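Local coordinates for protein glutathione S-transferase enzyme with thioredoxin-like domain (Bradyrhizobium sp., PDB 4MF7) that probably conjugates glutathione to electrophilic substrates, as a glutathione S-transferase with a thioredoxin-like N-terminal domain and a helical C-terminal domain, at residues A[187-192]-A[196-201]. Sequence-based numbering, arbitrary orientation.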
loop_
_atom_site.group_PDB
_atom_site.type_symbol
_atom_site.label_atom_id
_atom_site.label_comp_id
_atom_site.label_asym_id
_atom_site.label_seq_id
_atom_site.Cartn_x
_atom_site.Cartn_y
_atom_site.Cartn_z
ATOM N N GLU A 187 -0.871 0.901 -19.550
ATOM C CA GLU A 187 -0.666 1.227 -20.966
ATOM C C GLU A 187 -0.666 2.772 -21.169
ATOM O O GLU A 187 0.234 3.321 -21.810
ATOM C CB GLU A 187 -1.786 0.586 -21.796
ATOM C CG GLU A 187 -1.686 0.788 -23.297
ATOM C CD GLU A 187 -0.551 0.027 -23.957
ATOM O OE1 GLU A 187 -0.383 0.163 -25.187
ATOM O OE2 GLU A 187 0.175 -0.724 -23.286
ATOM N N ALA A 188 -1.633 3.429 -20.559
ATOM C CA ALA A 188 -1.745 4.896 -20.617
ATOM C C ALA A 188 -0.532 5.576 -19.985
ATOM O O ALA A 188 -0.009 6.546 -20.540
ATOM C CB ALA A 188 -3.046 5.363 -19.954
ATOM N N ARG A 189 -0.062 5.062 -18.843
ATOM C CA ARG A 189 1.128 5.606 -18.194
ATOM C C ARG A 189 2.380 5.422 -19.024
ATOM O O ARG A 189 3.211 6.308 -19.062
ATOM C CB ARG A 189 1.341 4.966 -16.800
ATOM C CG ARG A 189 2.568 5.443 -16.053
ATOM C CD ARG A 189 2.440 6.924 -15.682
ATOM N NE ARG A 189 3.671 7.379 -15.046
ATOM C CZ ARG A 189 3.906 8.621 -14.658
ATOM N NH1 ARG A 189 2.972 9.543 -14.822
ATOM N NH2 ARG A 189 5.067 8.936 -14.091
ATOM N N LEU A 190 2.531 4.265 -19.675
ATOM C CA LEU A 190 3.798 3.922 -20.314
ATOM C C LEU A 190 3.905 4.447 -21.764
ATOM O O LEU A 190 4.926 4.280 -22.412
ATOM C CB LEU A 190 4.018 2.395 -20.258
ATOM C CG LEU A 190 4.366 1.803 -18.892
ATOM C CD1 LEU A 190 4.203 0.287 -18.895
ATOM C CD2 LEU A 190 5.771 2.196 -18.462
ATOM N N ASP A 191 2.843 5.068 -22.262
ATOM C CA ASP A 191 2.892 5.691 -23.587
ATOM C C ASP A 191 3.883 6.852 -23.530
ATOM O O ASP A 191 3.642 7.856 -22.841
ATOM C CB ASP A 191 1.499 6.177 -23.981
ATOM C CG ASP A 191 1.414 6.634 -25.436
ATOM O OD1 ASP A 191 2.445 6.679 -26.144
ATOM O OD2 ASP A 191 0.288 6.929 -25.866
ATOM N N GLY A 192 5.002 6.676 -24.212
ATOM C CA GLY A 192 6.071 7.672 -24.254
ATOM C C GLY A 192 6.994 7.653 -23.064
ATOM O O GLY A 192 7.682 8.646 -22.816
ATOM N N ILE A 196 7.866 3.374 -15.593
ATOM C CA ILE A 196 6.703 4.041 -15.045
ATOM C C ILE A 196 7.053 5.505 -14.705
ATOM O O ILE A 196 6.235 6.386 -14.918
ATOM C CB ILE A 196 6.146 3.263 -13.831
ATOM C CG1 ILE A 196 5.447 1.991 -14.345
ATOM C CG2 ILE A 196 5.213 4.121 -12.987
ATOM C CD1 ILE A 196 5.195 0.966 -13.273
ATOM N N MET A 197 8.271 5.727 -14.209
ATOM C CA MET A 197 8.768 7.066 -13.877
ATOM C C MET A 197 9.784 7.552 -14.931
ATOM O O MET A 197 10.875 8.043 -14.609
ATOM C CB MET A 197 9.363 7.096 -12.488
ATOM C CG MET A 197 8.441 6.590 -11.395
ATOM S SD MET A 197 6.824 7.401 -11.338
ATOM C CE MET A 197 7.283 9.107 -10.930
ATOM N N ASP A 198 9.398 7.398 -16.183
ATOM C CA ASP A 198 10.147 7.938 -17.334
ATOM C C ASP A 198 11.490 7.276 -17.462
ATOM O O ASP A 198 11.556 6.051 -17.628
ATOM C CB ASP A 198 10.236 9.468 -17.238
ATOM C CG ASP A 198 8.905 10.115 -17.463
ATOM O OD1 ASP A 198 8.523 10.336 -18.633
ATOM O OD2 ASP A 198 8.231 10.384 -16.462
ATOM N N ALA A 199 12.573 8.060 -17.406
ATOM C CA ALA A 199 13.905 7.508 -17.634
ATOM C C ALA A 199 14.409 6.708 -16.465
ATOM O O ALA A 199 15.363 5.961 -16.597
ATOM C CB ALA A 199 14.903 8.622 -17.983
ATOM N N ASP A 200 13.791 6.879 -15.301
ATOM C CA ASP A 200 14.256 6.246 -14.075
ATOM C C ASP A 200 13.581 4.903 -13.830
ATOM O O ASP A 200 12.365 4.844 -13.704
ATOM C CB ASP A 200 13.930 7.148 -12.881
ATOM C CG ASP A 200 14.798 8.405 -12.831
ATOM O OD1 ASP A 200 16.009 8.330 -13.102
ATOM O OD2 ASP A 200 14.256 9.469 -12.516
ATOM N N TYR A 201 14.376 3.843 -13.735
ATOM C CA TYR A 201 13.871 2.551 -13.271
ATOM C C TYR A 201 13.780 2.580 -11.764
ATOM O O TYR A 201 14.762 2.891 -11.042
ATOM C CB TYR A 201 14.774 1.421 -13.762
ATOM C CG TYR A 201 14.454 0.027 -13.302
ATOM C CD1 TYR A 201 13.540 -0.733 -13.972
ATOM C CD2 TYR A 201 15.152 -0.567 -12.242
ATOM C CE1 TYR A 201 13.281 -2.042 -13.615
ATOM C CE2 TYR A 201 14.889 -1.866 -11.862
ATOM C CZ TYR A 201 13.954 -2.608 -12.557
ATOM O OH TYR A 201 13.705 -3.910 -12.218
#
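Arg-189 holds the carbonyl of Ile-196 side-on: Arg-189 NE lies 2.8 Å and NH2 2.9 Å from Ile-196 O, so both nitrogens donate to one oxygen. The bonds are bent, with N-H...O angles of 145° and 134°, as follows when two N-H groups of one guanidinium converge on a single oxygen, yet the oxygen stays near the guanidinium plane, at its edge. With CG anti to the backbone N (chi1 179°) and a bend at chi2, the chain brings this edge up to the carbonyl. Met-197 SD approaches Arg-189 NH2 obliquely at 3.6 Å. Asp-198 OD2, 4.2 Å from Arg-189 NH2, lies well out of the guanidinium plane, so its influence is probably electrostatic; it forms a salt bridge with Arg-193, whose NH1 also hydrogen-bonds Arg-189 O. Leu-190 CD2 packs 3.7 Å from Ile-196 N and 4.1 Å from Ile-196 CG1. Ile-196 N is hydrogen-bonded to Asp-205 OD1, and a type II' turn follows, closed by Asp-200 N to Met-197 O (3.2 Å). The contact thus ties the C-terminal part of helix 171-190 to the loop leading into helix 203-215, with Leu-190 against helix 232-241, Ile-196 against helix 203-215 and Met-197 against helix 131-138.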